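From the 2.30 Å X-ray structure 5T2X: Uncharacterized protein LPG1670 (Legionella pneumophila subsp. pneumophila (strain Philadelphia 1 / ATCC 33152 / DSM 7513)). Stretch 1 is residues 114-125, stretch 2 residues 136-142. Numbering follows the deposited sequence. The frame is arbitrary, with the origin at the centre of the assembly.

Stretch 1, residues 114-125: PFGDNELEFLKK
Stretch 2, residues 136-142: NSLSTWA

Stretch 1 opens as a loop and becomes helical at D117, with G116 in the N-cap position; the helix runs through K125 and beyond, while stretch 2 is helical from N136 to A142 and continues at both ends. P114 is extended (phi/psi -75/143), F115 takes a left-handed turn (60/51), and G116 (-72/174) leads into regular helical angles near -65/-40. Backbone bonds from L120 N to G116 O (2.9 Å) and W141 N to S137 O (3.0 Å) typify the i to i-4 pattern. The helix axes approach to 10.2 Å, with N-to-C directions 132° apart (signed crossing angle -132°), so the helices run in roughly opposing directions. F115 CA lies 6.9 Å from W141 CA, and L123 CA 7.0 Å from L138 CA, which sets the register.

No hydrogen bond crosses the interface; apolar packing and CH-pi contacts join the stretches and bury 426 Å² in all. F115 (chi1 m, -59°; chi2 -61°) points toward stretch 2 and lays one ring face against W141 CB, which sits 3.5 Å from the F115 ring centroid and 11° off its normal. The ring edge meets S137, with F115 CE1 3.3 Å from S137 OG, a small side chain (chi1 t) that lets the ring come close. The F115 ring and the five-membered ring of W141 form an oblique pair, centroids 5.0 Å apart and planes at 52°.

W141 (chi1 t, 163°; chi2 75°) has the largest covered area of the contact, 89 Å². L120 (m, t) reaches over one face of its indole: L120 CD2 stands 3.6 Å from the centroid of the five-membered ring, only 4° off the normal, and L120 CD1 is 3.7 Å from W141 NE1. The same L120 CD2 lies 4.1 Å from L138 CD2, linking the aromatic cluster to the leucines.

L138 (m, t) leaves its backbone sideways, but its end comes nearer to stretch 1: L138 CD2 is 3.8 Å from L123 CB, and L138 CD1 is 3.8 Å from L123 O. L123 (m, t) points toward stretch 2 and also brings its CD1 within 3.6 Å of S137 OG. At the exposed margin, K124 (m, t, t, t) contributes its aliphatic part, K124 CG lying 4.4 Å from L138 CD1.

Within stretch 1, E119 (t, t, chi3 -12°) accepts a hydrogen bond from F115 N at E119 OE1 (2.8 Å, N-H...O angle 141°), tying the loop that carries the F115 ring back to the helix.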

ATOM      1  N   PRO A 114       6.079 -19.912  -0.918  1.00 41.96           N
ATOM      2  CA  PRO A 114       5.396 -18.615  -0.998  1.00 37.91           C
ATOM      3  C   PRO A 114       3.917 -18.733  -0.661  1.00 41.80           C
ATOM      4  O   PRO A 114       3.257 -19.716  -1.009  1.00 34.87           O
ATOM      5  CB  PRO A 114       5.599 -18.191  -2.460  1.00 42.46           C
ATOM      6  CG  PRO A 114       6.687 -19.085  -2.992  1.00 41.83           C
ATOM      7  CD  PRO A 114       6.542 -20.367  -2.239  1.00 42.83           C
ATOM      8  N   PHE A 115       3.407 -17.710   0.030  1.00 36.85           N
ATOM      9  CA  PHE A 115       1.976 -17.548   0.300  1.00 34.77           C
ATOM     10  C   PHE A 115       1.404 -18.723   1.096  1.00 32.56           C
ATOM     11  O   PHE A 115       0.382 -19.311   0.736  1.00 33.99           O
ATOM     12  CB  PHE A 115       1.191 -17.329  -0.997  1.00 24.76           C
ATOM     13  CG  PHE A 115       1.634 -16.119  -1.771  1.00 30.47           C
ATOM     14  CD1 PHE A 115       1.551 -14.854  -1.210  1.00 22.12           C
ATOM     15  CD2 PHE A 115       2.133 -16.245  -3.058  1.00 35.95           C
ATOM     16  CE1 PHE A 115       1.963 -13.737  -1.917  1.00 27.77           C
ATOM     17  CE2 PHE A 115       2.543 -15.133  -3.772  1.00 31.11           C
ATOM     18  CZ  PHE A 115       2.457 -13.877  -3.200  1.00 26.81           C
ATOM     19  N   GLY A 116       2.072 -19.054   2.195  1.00 39.99           N
ATOM     20  CA  GLY A 116       1.499 -19.971   3.157  1.00 39.54           C
ATOM     21  C   GLY A 116       0.355 -19.329   3.922  1.00 39.47           C
ATOM     22  O   GLY A 116       0.063 -18.140   3.791  1.00 45.15           O
ATOM     23  N   ASP A 117      -0.308 -20.145   4.744  1.00 43.00           N
ATOM     24  CA  ASP A 117      -1.448 -19.647   5.508  1.00 36.14           C
ATOM     25  C   ASP A 117      -1.031 -18.552   6.482  1.00 33.58           C
ATOM     26  O   ASP A 117      -1.754 -17.565   6.665  1.00 37.07           O
ATOM     27  CB  ASP A 117      -2.131 -20.795   6.252  1.00 41.82           C
ATOM     28  CG  ASP A 117      -2.850 -21.749   5.319  1.00 50.26           C
ATOM     29  OD1 ASP A 117      -3.108 -21.365   4.157  1.00 45.29           O
ATOM     30  OD2 ASP A 117      -3.165 -22.878   5.750  1.00 54.08           O
ATOM     31  N   ASN A 118       0.133 -18.707   7.117  1.00 40.43           N
ATOM     32  CA  ASN A 118       0.605 -17.688   8.050  1.00 33.84           C
ATOM     33  C   ASN A 118       0.954 -16.396   7.320  1.00 41.91           C
ATOM     34  O   ASN A 118       0.577 -15.303   7.760  1.00 36.66           O
ATOM     35  CB  ASN A 118       1.813 -18.203   8.832  1.00 40.65           C
ATOM     36  CG  ASN A 118       1.454 -19.318   9.796  1.00 46.66           C
ATOM     37  OD1 ASN A 118       0.298 -19.462  10.195  1.00 36.33           O
ATOM     38  ND2 ASN A 118       2.449 -20.109  10.182  1.00 43.63           N
ATOM     39  N   GLU A 119       1.676 -16.502   6.201  1.00 33.92           N
ATOM     40  CA  GLU A 119       2.042 -15.311   5.443  1.00 35.80           C
ATOM     41  C   GLU A 119       0.806 -14.573   4.947  1.00 31.69           C
ATOM     42  O   GLU A 119       0.723 -13.344   5.057  1.00 28.33           O
ATOM     43  CB  GLU A 119       2.946 -15.683   4.267  1.00 28.81           C
ATOM     44  CG  GLU A 119       3.328 -14.489   3.405  1.00 33.73           C
ATOM     45  CD  GLU A 119       4.055 -14.881   2.135  1.00 32.11           C
ATOM     46  OE1 GLU A 119       4.464 -16.055   2.014  1.00 37.60           O
ATOM     47  OE2 GLU A 119       4.213 -14.010   1.255  1.00 31.80           O
ATOM     48  N   LEU A 120      -0.168 -15.309   4.402  1.00 28.89           N
ATOM     49  CA  LEU A 120      -1.390 -14.676   3.914  1.00 32.54           C
ATOM     50  C   LEU A 120      -2.133 -13.971   5.039  1.00 27.94           C
ATOM     51  O   LEU A 120      -2.729 -12.908   4.829  1.00 32.57           O
ATOM     52  CB  LEU A 120      -2.289 -15.719   3.246  1.00 21.79           C
ATOM     53  CG  LEU A 120      -1.848 -16.222   1.871  1.00 27.60           C
ATOM     54  CD1 LEU A 120      -2.714 -17.390   1.417  1.00 19.74           C
ATOM     55  CD2 LEU A 120      -1.899 -15.093   0.856  1.00 32.87           C
ATOM     56  N   GLU A 121      -2.104 -14.546   6.242  1.00 29.79           N
ATOM     57  CA  GLU A 121      -2.787 -13.929   7.372  1.00 30.26           C
ATOM     58  C   GLU A 121      -2.153 -12.593   7.735  1.00 34.58           C
ATOM     59  O   GLU A 121      -2.859 -11.620   8.020  1.00 32.20           O
ATOM     60  CB  GLU A 121      -2.778 -14.886   8.563  1.00 42.95           C
ATOM     61  CG  GLU A 121      -3.600 -14.431   9.756  1.00 64.95           C
ATOM     62  CD  GLU A 121      -3.907 -15.568  10.712  1.00 86.39           C
ATOM     63  OE1 GLU A 121      -4.589 -16.530  10.296  1.00 88.81           O
ATOM     64  OE2 GLU A 121      -3.459 -15.509  11.877  1.00 93.44           O
ATOM     65  N   PHE A 122      -0.819 -12.519   7.717  1.00 25.50           N
ATOM     66  CA  PHE A 122      -0.157 -11.248   7.989  1.00 31.72           C
ATOM     67  C   PHE A 122      -0.288 -10.284   6.816  1.00 31.97           C
ATOM     68  O   PHE A 122      -0.373  -9.069   7.023  1.00 32.71           O
ATOM     69  CB  PHE A 122       1.318 -11.473   8.323  1.00 29.14           C
ATOM     70  CG  PHE A 122       1.567 -11.855   9.752  1.00 36.85           C
ATOM     71  CD1 PHE A 122       1.317 -10.958  10.778  1.00 39.68           C
ATOM     72  CD2 PHE A 122       2.064 -13.106  10.072  1.00 39.38           C
ATOM     73  CE1 PHE A 122       1.550 -11.305  12.098  1.00 43.64           C
ATOM     74  CE2 PHE A 122       2.300 -13.460  11.390  1.00 39.73           C
ATOM     75  CZ  PHE A 122       2.043 -12.558  12.404  1.00 40.86           C
ATOM     76  N   LEU A 123      -0.303 -10.799   5.582  1.00 26.74           N
ATOM     77  CA  LEU A 123      -0.471  -9.925   4.425  1.00 28.02           C
ATOM     78  C   LEU A 123      -1.817  -9.213   4.466  1.00 29.21           C
ATOM     79  O   LEU A 123      -1.915  -8.035   4.105  1.00 36.26           O
ATOM     80  CB  LEU A 123      -0.325 -10.727   3.133  1.00 20.12           C
ATOM     81  CG  LEU A 123       1.096 -11.102   2.704  1.00 27.98           C
ATOM     82  CD1 LEU A 123       1.071 -11.896   1.408  1.00 31.43           C
ATOM     83  CD2 LEU A 123       1.963  -9.862   2.550  1.00 27.87           C
ATOM     84  N   LYS A 124      -2.864  -9.908   4.920  1.00 24.96           N
ATOM     85  CA  LYS A 124      -4.187  -9.300   4.980  1.00 30.46           C
ATOM     86  C   LYS A 124      -4.303  -8.308   6.129  1.00 31.35           C
ATOM     87  O   LYS A 124      -5.003  -7.297   5.997  1.00 32.06           O
ATOM     88  CB  LYS A 124      -5.257 -10.388   5.088  1.00 33.27           C
ATOM     89  CG  LYS A 124      -5.382 -11.224   3.823  1.00 46.98           C
ATOM     90  CD  LYS A 124      -6.439 -12.305   3.943  1.00 54.09           C
ATOM     91  CE  LYS A 124      -6.534 -13.111   2.655  1.00 55.65           C
ATOM     92  NZ  LYS A 124      -7.524 -14.217   2.753  1.00 58.35           N
ATOM     93  N   LYS A 125      -3.636  -8.571   7.256  1.00 28.31           N
ATOM     94  CA  LYS A 125      -3.563  -7.564   8.308  1.00 29.91           C
ATOM     95  C   LYS A 125      -2.771  -6.352   7.839  1.00 31.45           C
ATOM     96  O   LYS A 125      -3.104  -5.212   8.182  1.00 33.65           O
ATOM     97  CB  LYS A 125      -2.941  -8.162   9.569  1.00 22.43           C
ATOM     98  CG  LYS A 125      -3.720  -9.329  10.153  1.00 36.84           C
ATOM     99  CD  LYS A 125      -2.964  -9.984  11.298  1.00 36.88           C
ATOM    100  CE  LYS A 125      -2.814  -9.039  12.478  1.00 50.78           C
ATOM    101  NZ  LYS A 125      -4.132  -8.646  13.047  1.00 59.02           N
ATOM    102  N   ASN A 136       0.590  -5.111  -3.182  1.00 34.63           N
ATOM    103  CA  ASN A 136       1.400  -5.613  -4.286  1.00 31.20           C
ATOM    104  C   ASN A 136       1.586  -7.122  -4.188  1.00 30.71           C
ATOM    105  O   ASN A 136       1.431  -7.843  -5.181  1.00 33.88           O
ATOM    106  CB  ASN A 136       2.755  -4.905  -4.304  1.00 36.47           C
ATOM    107  CG  ASN A 136       3.624  -5.339  -5.466  1.00 43.54           C
ATOM    108  OD1 ASN A 136       3.125  -5.667  -6.541  1.00 46.80           O
ATOM    109  ND2 ASN A 136       4.934  -5.350  -5.253  1.00 43.77           N
ATOM    110  N   SER A 137       1.911  -7.618  -2.993  1.00 25.55           N
ATOM    111  CA  SER A 137       2.146  -9.048  -2.822  1.00 30.40           C
ATOM    112  C   SER A 137       0.849  -9.843  -2.930  1.00 31.43           C
ATOM    113  O   SER A 137       0.836 -10.945  -3.489  1.00 27.55           O
ATOM    114  CB  SER A 137       2.831  -9.306  -1.480  1.00 26.00           C
ATOM    115  OG  SER A 137       3.122 -10.682  -1.309  1.00 46.71           O
ATOM    116  N   LEU A 138      -0.254  -9.300  -2.405  1.00 30.14           N
ATOM    117  CA  LEU A 138      -1.531 -10.000  -2.496  1.00 26.91           C
ATOM    118  C   LEU A 138      -2.041 -10.063  -3.931  1.00 27.25           C
ATOM    119  O   LEU A 138      -2.668 -11.056  -4.317  1.00 31.40           O
ATOM    120  CB  LEU A 138      -2.568  -9.335  -1.593  1.00 27.64           C
ATOM    121  CG  LEU A 138      -2.467  -9.646  -0.099  1.00 29.56           C
ATOM    122  CD1 LEU A 138      -3.452  -8.802   0.690  1.00 27.39           C
ATOM    123  CD2 LEU A 138      -2.709 -11.127   0.152  1.00 23.64           C
ATOM    124  N   SER A 139      -1.794  -9.022  -4.730  1.00 28.37           N
ATOM    125  CA  SER A 139      -2.210  -9.063  -6.129  1.00 34.64           C
ATOM    126  C   SER A 139      -1.422 -10.104  -6.913  1.00 34.58           C
ATOM    127  O   SER A 139      -1.971 -10.738  -7.820  1.00 36.56           O
ATOM    128  CB  SER A 139      -2.061  -7.683  -6.774  1.00 29.32           C
ATOM    129  OG  SER A 139      -0.702  -7.291  -6.840  1.00 45.00           O
ATOM    130  N   THR A 140      -0.144 -10.295  -6.580  1.00 29.93           N
ATOM    131  CA  THR A 140       0.618 -11.385  -7.181  1.00 34.97           C
ATOM    132  C   THR A 140       0.055 -12.739  -6.764  1.00 30.63           C
ATOM    133  O   THR A 140      -0.063 -13.652  -7.590  1.00 34.40           O
ATOM    134  CB  THR A 140       2.092 -11.274  -6.792  1.00 26.19           C
ATOM    135  OG1 THR A 140       2.635 -10.054  -7.312  1.00 31.94           O
ATOM    136  CG2 THR A 140       2.884 -12.453  -7.345  1.00 30.22           C
ATOM    137  N   TRP A 141      -0.310 -12.879  -5.488  1.00 30.16           N
ATOM    138  CA  TRP A 141      -0.894 -14.126  -5.003  1.00 24.82           C
ATOM    139  C   TRP A 141      -2.186 -14.453  -5.738  1.00 29.99           C
ATOM    140  O   TRP A 141      -2.395 -15.588  -6.178  1.00 35.38           O
ATOM    141  CB  TRP A 141      -1.135 -14.027  -3.496  1.00 25.55           C
ATOM    142  CG  TRP A 141      -2.074 -15.058  -2.949  1.00 28.56           C
ATOM    143  CD1 TRP A 141      -1.810 -16.381  -2.740  1.00 24.50           C
ATOM    144  CD2 TRP A 141      -3.424 -14.845  -2.516  1.00 31.52           C
ATOM    145  NE1 TRP A 141      -2.914 -17.006  -2.215  1.00 26.76           N
ATOM    146  CE2 TRP A 141      -3.918 -16.086  -2.066  1.00 33.17           C
ATOM    147  CE3 TRP A 141      -4.262 -13.727  -2.469  1.00 32.37           C
ATOM    148  CZ2 TRP A 141      -5.214 -16.240  -1.577  1.00 28.37           C
ATOM    149  CZ3 TRP A 141      -5.549 -13.882  -1.983  1.00 32.42           C
ATOM    150  CH2 TRP A 141      -6.012 -15.129  -1.543  1.00 29.63           C
ATOM    151  N   ALA A 142      -3.070 -13.463  -5.884  1.00 28.12           N
ATOM    152  CA  ALA A 142      -4.334 -13.712  -6.565  1.00 23.06           C
ATOM    153  C   ALA A 142      -4.135 -13.926  -8.059  1.00 26.60           C
ATOM    154  O   ALA A 142      -4.899 -14.672  -8.683  1.00 24.78           O
ATOM    155  CB  ALA A 142      -5.304 -12.559  -6.312  1.00 19.92           C
TER